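Local coordinates for protein BvnE (Penicillium brevicompactum, PDB 6U9I) that catalyses, as an isomerase of the semipinacolase type, a stereoselective semipinacol rearrangement in the assembly of the fungal alkaloid brevianamide, at residues H23-T28 with V97-A102; R93-V98 with F122-T127; G110-E115 with V142-R147; Y116-T121 with R130-F135. All blocks are in the same frame, centred on the assembly; numbering follows the deposited sequence. Where two conformers were deposited one is given.

How the contacts relate
Contact 1, buried near the centre of the chain, holds helix 14-31 on strand 96-107 through carbon-to-carbon packing of apolar side chains. Contact 4, equally central, joins strands 110-122 and 129-136 mainly through backbone hydrogen bonds; one of its strands also pairs with the strand of contact 1. Away from the centre, arginine side chains join in, gripping backbone carbonyls. Contact 2, partly buried, uses an arginine to hold the loop between the strands of contact 4, and shares Val97 and Val98 with contact 1. Contact 3, at the surface on the opposite side of the chain's centre from contact 2, joins strand 110-122 to the last helix by an aromatic pair and another arginine.

Contact 1 of 4, residues H23-T28 with V97-A102; sequences HRWLST and VVMHLA
Met99 is the side chain to follow here, because it crosses most of the gap between the sheet and the helix. From CB, CG sets off anti to the carbonyl carbon (chi1 -68°), and the chain runs straight on to SD along an extended second torsion. CB, CG and SD form a stem that spans the gap; of the whole side chain only CE closely approaches the helix segment. At SD the chain bends (chi3 -66°), which swings this terminal methyl into the notch between two helix residues. There CE lies 4.0 Å from Trp25 CE3, obliquely to the indole, and 4.1 Å from Leu26 CG, with the methionine and leucine tip to tip. Leu120 of strand 110-122 packs on the same methyl, and the side chain also touches Leu82 of strand 78-82.

Leu101, two residues on and therefore on the same side of the strand, continues the surface. Its CD1 comes to the edge of the indole, near the ring plane, 3.8 Å from Trp25 CZ3. Its other methyl, CD2, meets Leu26 CD2 at 3.9 Å, again tip to tip. Trp25 can offer its six-membered ring because its CG stands anti to the backbone N. Segments 23-28 and 97-102 run at 43° to each other with their axes 11.4 Å apart, one layer of side chains between them. Leu80 touches both leucines and extends this layer.

All four residues are buried, and every contact between the two segments is apolar. Cohesion is therefore likely to come mainly from dispersion and the hydrophobic effect, with methyls fitted against ring and branch in place of directional bonds.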
# COMPACT_ATOMS: atom_id res chain seq x y z
N HIS A 23 -11.15 -11.82 4.12
CA HIS A 23 -12.31 -11.25 4.78
C HIS A 23 -12.44 -11.75 6.21
O HIS A 23 -12.91 -11.00 7.08
CB HIS A 23 -13.58 -11.55 3.98
CG HIS A 23 -13.76 -10.64 2.80
ND1 HIS A 23 -13.93 -9.28 2.94
CD2 HIS A 23 -13.77 -10.89 1.47
CE1 HIS A 23 -14.05 -8.73 1.74
NE2 HIS A 23 -13.95 -9.68 0.83
N ARG A 24 -12.00 -12.98 6.49
CA ARG A 24 -12.00 -13.43 7.87
C ARG A 24 -11.04 -12.60 8.71
O ARG A 24 -11.34 -12.28 9.87
CB ARG A 24 -11.64 -14.92 7.95
CG ARG A 24 -11.65 -15.46 9.38
CD ARG A 24 -11.27 -16.93 9.40
NE ARG A 24 -9.94 -17.11 8.82
CZ ARG A 24 -9.37 -18.30 8.62
NH1 ARG A 24 -8.16 -18.36 8.08
NH2 ARG A 24 -10.01 -19.41 8.97
N TRP A 25 -9.88 -12.26 8.14
CA TRP A 25 -8.94 -11.40 8.86
C TRP A 25 -9.58 -10.06 9.20
O TRP A 25 -9.44 -9.56 10.32
CB TRP A 25 -7.67 -11.22 8.03
CG TRP A 25 -6.63 -10.38 8.71
CD1 TRP A 25 -5.77 -10.78 9.69
CD2 TRP A 25 -6.34 -9.00 8.46
NE1 TRP A 25 -4.96 -9.74 10.07
CE2 TRP A 25 -5.29 -8.63 9.33
CE3 TRP A 25 -6.86 -8.03 7.58
CZ2 TRP A 25 -4.75 -7.34 9.35
CZ3 TRP A 25 -6.32 -6.74 7.61
CH2 TRP A 25 -5.28 -6.41 8.49
N LEU A 26 -10.30 -9.46 8.24
CA LEU A 26 -10.99 -8.20 8.52
C LEU A 26 -12.04 -8.38 9.61
O LEU A 26 -12.17 -7.53 10.50
CB LEU A 26 -11.65 -7.67 7.25
CG LEU A 26 -10.81 -6.96 6.18
CD1 LEU A 26 -11.75 -6.42 5.11
CD2 LEU A 26 -9.98 -5.82 6.76
N SER A 27 -12.82 -9.47 9.54
CA SER A 27 -13.93 -9.61 10.48
C SER A 27 -13.42 -9.85 11.90
O SER A 27 -13.99 -9.34 12.86
CB SER A 27 -14.87 -10.73 10.04
OG SER A 27 -14.28 -11.99 10.30
N THR A 28 -12.32 -10.61 12.04
CA THR A 28 -11.78 -10.81 13.38
C THR A 28 -11.11 -9.55 13.90
O THR A 28 -11.11 -9.30 15.11
CB THR A 28 -10.81 -12.01 13.41
OG1 THR A 28 -9.74 -11.82 12.48
CG2 THR A 28 -11.54 -13.30 13.05
N VAL A 97 -2.74 -11.42 -0.57
CA VAL A 97 -3.91 -10.57 -0.78
C VAL A 97 -3.56 -9.16 -0.35
O VAL A 97 -3.11 -8.95 0.78
CB VAL A 97 -5.14 -11.06 0.01
CG1 VAL A 97 -6.35 -10.12 -0.25
CG2 VAL A 97 -5.49 -12.49 -0.38
N VAL A 98 -3.77 -8.19 -1.25
CA VAL A 98 -3.48 -6.78 -0.96
C VAL A 98 -4.81 -6.05 -0.79
O VAL A 98 -5.73 -6.23 -1.59
CB VAL A 98 -2.65 -6.15 -2.09
CG1 VAL A 98 -2.40 -4.66 -1.80
CG2 VAL A 98 -1.32 -6.90 -2.23
N MET A 99 -4.91 -5.21 0.25
CA MET A 99 -6.14 -4.47 0.51
C MET A 99 -5.84 -3.04 0.91
O MET A 99 -4.99 -2.78 1.78
CB MET A 99 -6.98 -5.14 1.59
CG MET A 99 -7.55 -6.48 1.14
SD MET A 99 -8.67 -7.22 2.33
CE MET A 99 -7.56 -7.53 3.69
N HIS A 100 -6.56 -2.12 0.29
CA HIS A 100 -6.53 -0.70 0.63
C HIS A 100 -7.63 -0.47 1.66
O HIS A 100 -8.81 -0.65 1.35
CB HIS A 100 -6.75 0.11 -0.64
CG HIS A 100 -6.48 1.57 -0.51
ND1 HIS A 100 -6.89 2.48 -1.46
CD2 HIS A 100 -5.85 2.28 0.46
CE1 HIS A 100 -6.52 3.70 -1.09
NE2 HIS A 100 -5.89 3.61 0.07
N LEU A 101 -7.25 -0.09 2.88
CA LEU A 101 -8.15 -0.12 4.03
C LEU A 101 -8.26 1.24 4.70
O LEU A 101 -7.31 2.02 4.71
CB LEU A 101 -7.69 -1.13 5.09
CG LEU A 101 -7.52 -2.59 4.67
CD1 LEU A 101 -7.00 -3.44 5.84
CD2 LEU A 101 -8.81 -3.18 4.11
N ALA A 102 -9.41 1.47 5.32
CA ALA A 102 -9.63 2.60 6.21
C ALA A 102 -9.94 2.08 7.60
O ALA A 102 -10.70 1.11 7.76
CB ALA A 102 -10.81 3.47 5.73

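Contact 2 of 4, residues R93-V98 with F122-T127; sequences RLRKVV and FNEEGT
Arg95 sits in a left-handed backbone conformation with phi at 58°, which is uncommon for a residue other than glycine, asparagine or aspartate. It is the first residue of a G1 beta bulge, in which Arg95 and Lys96 both face Asp91, a position often given to glycine. The bulge turns its carbonyl toward Phe122, whose N donates to Arg95 O at 2.8 Å, nearly along the C=O axis.

The side chain then bends at its second torsion (chi2 62°) and lies alongside Glu124, both pointing the same way. CG passes close over the backbone, 3.2 Å from Asn123 O. The best bond of the side chain is from Arg95 NE to Glu124 O, 2.9 Å long and fairly straight (165°); the acceptor lies in the guanidinium plane and the donor on a carbonyl lone pair. Arg95 NH1 adds a salt bridge to Glu124 OE1 at 2.8 Å, though its hydrogen bond is weak in angle. On the far side NH2 reaches back weakly to the carbonyls of Glu92 and Arg93. An alanine here would remove all of these guanidinium bonds and would probably leave the turn around Glu124 less firmly held.

Deeper in, Val97 CG2 meets the edge of the Phe122 ring at CE2, 4.0 Å away, while Leu18 and Ser21 of helix 14-31 also touch that ring. The gripped segment is itself a type I beta turn, closed by Gly126 N to Asn123 O at 2.8 Å. The arrangement is that of two neighbouring hairpin ends in an antiparallel sheet, the bulged start of strand 96-107 clasping the connection between strands 110-122 and 129-136.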
# COMPACT_ATOMS: atom_id res chain seq x y z
N ARG A 93 -0.63 -17.43 -6.86
CA ARG A 93 0.65 -18.12 -6.87
C ARG A 93 1.46 -17.83 -5.60
O ARG A 93 2.06 -18.74 -5.02
CB ARG A 93 1.45 -17.72 -8.11
CG ARG A 93 2.84 -18.36 -8.14
CD ARG A 93 3.47 -18.27 -9.52
NE ARG A 93 4.84 -18.78 -9.49
CZ ARG A 93 5.19 -20.01 -9.87
NH1 ARG A 93 6.46 -20.39 -9.79
NH2 ARG A 93 4.28 -20.85 -10.33
N LEU A 94 1.47 -16.58 -5.16
CA LEU A 94 2.21 -16.17 -3.98
C LEU A 94 1.40 -16.27 -2.69
O LEU A 94 1.95 -16.00 -1.61
CB LEU A 94 2.73 -14.74 -4.16
CG LEU A 94 3.61 -14.50 -5.39
CD1 LEU A 94 4.20 -13.11 -5.36
CD2 LEU A 94 4.73 -15.55 -5.44
N ARG A 95 0.12 -16.65 -2.77
CA ARG A 95 -0.77 -16.70 -1.61
C ARG A 95 -0.86 -15.34 -0.93
O ARG A 95 -0.92 -15.25 0.30
CB ARG A 95 -0.33 -17.76 -0.59
CG ARG A 95 -0.91 -19.14 -0.80
CD ARG A 95 -0.49 -19.70 -2.11
NE ARG A 95 -0.71 -21.13 -2.22
CZ ARG A 95 -0.37 -21.82 -3.31
NH1 ARG A 95 -0.58 -23.13 -3.38
NH2 ARG A 95 0.16 -21.17 -4.33
N LYS A 96 -0.91 -14.27 -1.72
CA LYS A 96 -0.94 -12.93 -1.16
C LYS A 96 -2.26 -12.25 -1.50
O LYS A 96 -2.83 -12.47 -2.58
CB LYS A 96 0.21 -12.09 -1.67
CG LYS A 96 1.55 -12.56 -1.11
CD LYS A 96 2.67 -11.66 -1.57
CE LYS A 96 4.03 -12.29 -1.30
NZ LYS A 96 4.45 -12.19 0.14
N VAL A 97 -2.74 -11.42 -0.57
CA VAL A 97 -3.91 -10.57 -0.78
C VAL A 97 -3.56 -9.16 -0.35
O VAL A 97 -3.11 -8.95 0.78
CB VAL A 97 -5.14 -11.06 0.01
CG1 VAL A 97 -6.35 -10.12 -0.25
CG2 VAL A 97 -5.49 -12.49 -0.38
N VAL A 98 -3.77 -8.19 -1.25
CA VAL A 98 -3.48 -6.78 -0.96
C VAL A 98 -4.81 -6.05 -0.79
O VAL A 98 -5.73 -6.23 -1.59
CB VAL A 98 -2.65 -6.15 -2.09
CG1 VAL A 98 -2.40 -4.66 -1.80
CG2 VAL A 98 -1.32 -6.90 -2.23
N PHE A 122 -0.54 -15.76 3.05
CA PHE A 122 -1.07 -16.93 3.72
C PHE A 122 -0.15 -18.12 3.50
O PHE A 122 0.75 -18.10 2.66
CB PHE A 122 -2.49 -17.22 3.24
CG PHE A 122 -3.48 -16.15 3.64
CD1 PHE A 122 -4.12 -16.21 4.86
CD2 PHE A 122 -3.72 -15.07 2.81
CE1 PHE A 122 -5.01 -15.23 5.25
CE2 PHE A 122 -4.62 -14.08 3.18
CZ PHE A 122 -5.26 -14.16 4.40
N ASN A 123 -0.37 -19.17 4.30
CA ASN A 123 0.32 -20.42 4.08
C ASN A 123 -0.14 -21.05 2.76
O ASN A 123 -1.05 -20.55 2.09
CB ASN A 123 0.10 -21.36 5.28
CG ASN A 123 -1.36 -21.78 5.46
OD1 ASN A 123 -2.25 -21.28 4.78
ND2 ASN A 123 -1.61 -22.69 6.42
N GLU A 124 0.48 -22.17 2.40
CA GLU A 124 0.24 -22.77 1.09
C GLU A 124 -1.23 -23.11 0.89
O GLU A 124 -1.76 -22.98 -0.21
CB GLU A 124 1.10 -24.02 0.91
CG GLU A 124 1.08 -24.57 -0.51
CD GLU A 124 -0.10 -25.48 -0.79
OE1 GLU A 124 -0.56 -25.54 -1.95
OE2 GLU A 124 -0.58 -26.15 0.17
N GLU A 125 -1.89 -23.57 1.95
CA GLU A 125 -3.29 -23.94 1.86
C GLU A 125 -4.21 -22.73 1.83
O GLU A 125 -5.42 -22.89 1.58
CB GLU A 125 -3.68 -24.85 3.03
CG GLU A 125 -2.70 -26.00 3.26
CD GLU A 125 -1.67 -25.69 4.36
OE1 GLU A 125 -0.67 -25.00 4.08
OE2 GLU A 125 -1.87 -26.16 5.50
N GLY A 126 -3.68 -21.54 2.09
CA GLY A 126 -4.50 -20.33 2.12
C GLY A 126 -5.41 -20.21 3.32
O GLY A 126 -6.38 -19.45 3.26
N THR A 127 -5.10 -20.90 4.42
CA THR A 127 -5.99 -21.01 5.57
C THR A 127 -5.43 -20.37 6.83
O THR A 127 -6.17 -20.27 7.82
CB THR A 127 -6.28 -22.48 5.88
OG1 THR A 127 -5.04 -23.13 6.22
CG2 THR A 127 -6.92 -23.16 4.68

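Contact 3 of 4, residues G110-E115 with V142-R147; sequences GLYENE and VKFAER
Tyr112 and Phe144 both hold CG anti to the backbone N, with chi1 at 173° and -174°, and this sends their rings from strand and helix to cross at about a right angle. Tyr112 presents its edge: CD1 stands 3.5 Å above the plane of the Phe144 ring, over its centre. The ring centroids are 4.8 Å apart and the planes 73° from parallel, a T-shaped stack. Tyr112 CB adds to it, 3.7 Å from Phe144 CE1.

Segment 142-147 of the C-terminal helix runs roughly antiparallel to 110-112, the first residues of a strand that forms a hairpin with strand 96-107. An alanine in place of Phe144 would remove the ring face under Tyr112 and would probably loosen the seating of the helix on the strand.

One helical turn further on, Arg147 bends at its third torsion and grips Leu111 O end-on. NH2 is 2.9 Å from Leu111 O and lies on a lone pair, whereas NH1, 3.1 Å from the same oxygen, approaches nearly along the C=O axis. NH2 also bonds to Cys109 O.

The hydroxyl of Tyr112 accepts from Asn114 ND2 at 2.9 Å and is hydrogen-bonded to the hydroxyl of Tyr116. At the start of the strand, Gly110 adopts backbone angles at which a CB would collide with the carbonyl O of the preceding residue, and a CB would also crowd Arg147 NH2.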
# COMPACT_ATOMS: atom_id res chain seq x y z
N GLY A 110 -10.16 12.03 20.70
CA GLY A 110 -11.09 12.20 19.60
C GLY A 110 -11.03 11.04 18.63
O GLY A 110 -10.71 9.90 19.02
N LEU A 111 -11.33 11.33 17.37
CA LEU A 111 -11.42 10.29 16.35
C LEU A 111 -10.04 9.82 15.90
O LEU A 111 -9.09 10.61 15.81
CB LEU A 111 -12.20 10.79 15.14
CG LEU A 111 -13.66 11.13 15.41
CD1 LEU A 111 -14.37 11.44 14.12
CD2 LEU A 111 -14.33 9.97 16.14
N TYR A 112 -9.94 8.53 15.62
CA TYR A 112 -8.79 7.93 14.96
C TYR A 112 -9.25 7.46 13.59
O TYR A 112 -10.13 6.60 13.50
CB TYR A 112 -8.23 6.77 15.78
CG TYR A 112 -7.14 5.99 15.07
CD1 TYR A 112 -5.83 6.46 15.06
CD2 TYR A 112 -7.42 4.79 14.43
CE1 TYR A 112 -4.82 5.75 14.43
CE2 TYR A 112 -6.42 4.08 13.79
CZ TYR A 112 -5.12 4.57 13.79
OH TYR A 112 -4.12 3.86 13.15
N GLU A 113 -8.70 8.05 12.52
CA GLU A 113 -9.17 7.76 11.16
C GLU A 113 -7.94 7.60 10.26
O GLU A 113 -7.46 8.57 9.68
CB GLU A 113 -10.09 8.86 10.65
CG GLU A 113 -11.34 9.07 11.47
CD GLU A 113 -12.06 10.35 11.08
OE1 GLU A 113 -11.51 11.44 11.35
OE2 GLU A 113 -13.15 10.24 10.49
N ASN A 114 -7.46 6.37 10.13
CA ASN A 114 -6.23 6.11 9.39
C ASN A 114 -6.55 5.37 8.09
O ASN A 114 -7.69 4.99 7.82
CB ASN A 114 -5.24 5.31 10.25
CG ASN A 114 -3.78 5.69 10.00
OD1 ASN A 114 -3.41 6.16 8.92
ND2 ASN A 114 -2.93 5.49 11.00
N GLU A 115 -5.51 5.19 7.29
CA GLU A 115 -5.60 4.60 5.96
C GLU A 115 -4.36 3.75 5.74
O GLU A 115 -3.25 4.17 6.10
CB GLU A 115 -5.72 5.68 4.88
CG GLU A 115 -5.82 5.15 3.45
CD GLU A 115 -5.83 6.26 2.41
OE1 GLU A 115 -5.57 5.98 1.22
OE2 GLU A 115 -6.09 7.43 2.79
N VAL A 142 1.98 9.96 13.01
CA VAL A 142 2.77 10.90 13.79
C VAL A 142 1.87 11.94 14.43
O VAL A 142 2.01 12.27 15.62
CB VAL A 142 3.84 11.55 12.90
CG1 VAL A 142 4.61 12.60 13.68
CG2 VAL A 142 4.80 10.49 12.35
N LYS A 143 0.92 12.48 13.66
CA LYS A 143 0.00 13.47 14.20
C LYS A 143 -0.86 12.87 15.30
O LYS A 143 -1.15 13.54 16.30
CB LYS A 143 -0.86 14.04 13.08
CG LYS A 143 -0.09 14.92 12.12
CD LYS A 143 -1.03 15.78 11.31
CE LYS A 143 -0.31 16.52 10.19
NZ LYS A 143 1.14 16.73 10.47
N PHE A 144 -1.29 11.62 15.15
CA PHE A 144 -2.11 11.01 16.19
C PHE A 144 -1.31 10.78 17.46
O PHE A 144 -1.85 10.91 18.57
CB PHE A 144 -2.74 9.71 15.70
CG PHE A 144 -3.72 9.11 16.67
CD1 PHE A 144 -5.03 9.57 16.73
CD2 PHE A 144 -3.33 8.09 17.52
CE1 PHE A 144 -5.93 9.03 17.63
CE2 PHE A 144 -4.22 7.54 18.42
CZ PHE A 144 -5.53 8.01 18.48
N ALA A 145 -0.02 10.44 17.34
CA ALA A 145 0.82 10.34 18.52
C ALA A 145 0.92 11.68 19.24
O ALA A 145 0.83 11.74 20.47
CB ALA A 145 2.21 9.84 18.13
N GLU A 146 1.07 12.77 18.48
CA GLU A 146 1.07 14.11 19.06
C GLU A 146 -0.25 14.39 19.78
O GLU A 146 -0.25 14.84 20.94
CB GLU A 146 1.31 15.16 17.97
CG GLU A 146 2.63 15.02 17.23
CD GLU A 146 2.68 15.85 15.95
OE1 GLU A 146 3.72 15.82 15.27
OE2 GLU A 146 1.67 16.51 15.63
N ARG A 147 -1.38 14.14 19.11
CA ARG A 147 -2.68 14.41 19.71
C ARG A 147 -2.89 13.62 21.00
O ARG A 147 -3.55 14.11 21.93
CB ARG A 147 -3.81 14.08 18.74
CG ARG A 147 -3.94 15.00 17.56
CD ARG A 147 -4.87 14.39 16.53
NE ARG A 147 -6.16 14.05 17.13
CZ ARG A 147 -7.01 13.16 16.62
NH1 ARG A 147 -6.71 12.51 15.51
NH2 ARG A 147 -8.16 12.92 17.24

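Contact 4 of 4, residues Y116-T121 with R130-F135; sequences YMVVLT and RDVIEF
Thr121 and Asp131 carry the strongest polar links. Thr121 N donates to Asp131 O at 2.8 Å in an almost straight bond (177°), while Thr121 O receives two donors, Arg130 N at 2.8 Å and the longer Asp131 N at 3.2 Å. Two residues facing one make this a classic beta bulge. Above it a water bridges Asp131 OD2, Thr121 OG1 and Val119 O; beyond the two strands, Arg48 forms a salt bridge with Asp131 OD1 and Lys96 bonds to Thr121 OG1. Further along, Val119 with Ile133 and Met117 with Phe135 are regular hydrogen-bonded pairs, each joined by two bonds.

Side chains of the non-hydrogen-bonded pairs pack on the other face. Leu120 CD2 lies alongside Val132, 3.7 Å from its CG1, and Val118 CG1 meets the same methyl obliquely at 3.9 Å. Val118, Leu120 and Glu134 all touch Trp25 of helix 14-31, whereas on the opposite face Met117 and Val119 pack against Met117 and Ile89 of the second subunit. The arrangement is an antiparallel beta hairpin within a curved sheet that has a helix on one side and a dimer partner on the other, consistent with an NTF2-like alpha+beta fold.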
# COMPACT_ATOMS: atom_id res chain seq x y z
N TYR A 116 -4.53 2.57 5.15
CA TYR A 116 -3.42 1.63 5.02
C TYR A 116 -3.48 0.92 3.68
O TYR A 116 -4.55 0.72 3.11
CB TYR A 116 -3.42 0.54 6.10
CG TYR A 116 -3.87 0.97 7.46
CD1 TYR A 116 -5.23 1.16 7.72
CD2 TYR A 116 -2.96 1.18 8.48
CE1 TYR A 116 -5.66 1.56 8.95
CE2 TYR A 116 -3.39 1.59 9.74
CZ TYR A 116 -4.74 1.77 9.96
OH TYR A 116 -5.21 2.17 11.20
N MET A 117 -2.30 0.49 3.23
CA MET A 117 -2.18 -0.56 2.23
C MET A 117 -1.59 -1.77 2.94
O MET A 117 -0.47 -1.70 3.46
CB MET A 117 -1.31 -0.12 1.05
CG MET A 117 -1.46 -0.97 -0.20
SD MET A 117 -3.07 -0.79 -1.02
CE MET A 117 -3.03 0.92 -1.53
N VAL A 118 -2.34 -2.87 2.98
CA VAL A 118 -1.94 -4.08 3.70
C VAL A 118 -1.64 -5.19 2.70
O VAL A 118 -2.35 -5.34 1.70
CB VAL A 118 -3.06 -4.49 4.69
CG1 VAL A 118 -2.89 -5.91 5.18
CG2 VAL A 118 -3.09 -3.50 5.86
N VAL A 119 -0.58 -5.95 2.96
CA VAL A 119 -0.24 -7.13 2.18
C VAL A 119 -0.29 -8.33 3.12
O VAL A 119 0.55 -8.45 4.02
CB VAL A 119 1.14 -7.03 1.52
CG1 VAL A 119 1.42 -8.30 0.69
CG2 VAL A 119 1.25 -5.76 0.67
N LEU A 120 -1.30 -9.18 2.95
CA LEU A 120 -1.42 -10.43 3.69
C LEU A 120 -0.76 -11.54 2.87
O LEU A 120 -1.00 -11.66 1.67
CB LEU A 120 -2.89 -10.78 3.94
CG LEU A 120 -3.78 -9.73 4.60
CD1 LEU A 120 -5.22 -10.24 4.71
CD2 LEU A 120 -3.26 -9.41 5.96
N THR A 121 0.07 -12.35 3.52
CA THR A 121 0.55 -13.59 2.92
C THR A 121 0.01 -14.75 3.73
O THR A 121 0.08 -14.74 4.97
CB THR A 121 2.09 -13.66 2.89
OG1 THR A 121 2.61 -12.47 2.29
CG2 THR A 121 2.53 -14.88 2.07
N ARG A 130 0.46 -15.94 7.42
CA ARG A 130 1.86 -16.14 7.79
C ARG A 130 2.68 -14.86 7.76
O ARG A 130 3.81 -14.86 8.26
CB ARG A 130 2.52 -17.20 6.88
CG ARG A 130 2.77 -16.73 5.45
CD ARG A 130 3.49 -17.82 4.62
NE ARG A 130 4.81 -18.14 5.19
CZ ARG A 130 5.60 -19.10 4.71
NH1 ARG A 130 6.79 -19.35 5.27
NH2 ARG A 130 5.19 -19.81 3.67
N ASP A 131 2.14 -13.77 7.22
CA ASP A 131 2.87 -12.50 7.20
C ASP A 131 1.87 -11.39 6.91
O ASP A 131 0.95 -11.58 6.11
CB ASP A 131 3.96 -12.49 6.13
CG ASP A 131 4.84 -11.25 6.22
OD1 ASP A 131 5.68 -11.20 7.14
OD2 ASP A 131 4.69 -10.33 5.38
N VAL A 132 2.06 -10.24 7.55
CA VAL A 132 1.30 -9.03 7.25
C VAL A 132 2.27 -7.87 7.14
O VAL A 132 3.03 -7.62 8.07
CB VAL A 132 0.26 -8.69 8.33
CG1 VAL A 132 -0.61 -7.56 7.85
CG2 VAL A 132 -0.55 -9.88 8.66
N ILE A 133 2.21 -7.13 6.03
CA ILE A 133 2.81 -5.80 5.96
C ILE A 133 1.68 -4.80 6.09
O ILE A 133 0.70 -4.87 5.34
CB ILE A 133 3.55 -5.55 4.65
CG1 ILE A 133 4.65 -6.57 4.44
CG2 ILE A 133 4.08 -4.10 4.62
CD1 ILE A 133 5.22 -6.48 3.05
N GLU A 134 1.81 -3.86 7.02
CA GLU A 134 0.80 -2.83 7.24
C GLU A 134 1.44 -1.48 6.92
O GLU A 134 2.12 -0.89 7.77
CB GLU A 134 0.25 -2.88 8.66
CG GLU A 134 -0.59 -4.12 8.92
CD GLU A 134 -1.05 -4.24 10.36
OE1 GLU A 134 -0.54 -3.49 11.22
OE2 GLU A 134 -1.92 -5.10 10.62
N PHE A 135 1.20 -0.99 5.71
CA PHE A 135 1.77 0.28 5.25
C PHE A 135 0.77 1.39 5.59
O PHE A 135 -0.24 1.55 4.90
CB PHE A 135 2.06 0.21 3.75
CG PHE A 135 2.99 1.29 3.25
CD1 PHE A 135 2.57 2.61 3.16
CD2 PHE A 135 4.27 0.96 2.80
CE1 PHE A 135 3.42 3.61 2.68
CE2 PHE A 135 5.13 1.96 2.32
CZ PHE A 135 4.71 3.28 2.27
O HOH W 1 2.78 -10.04 3.60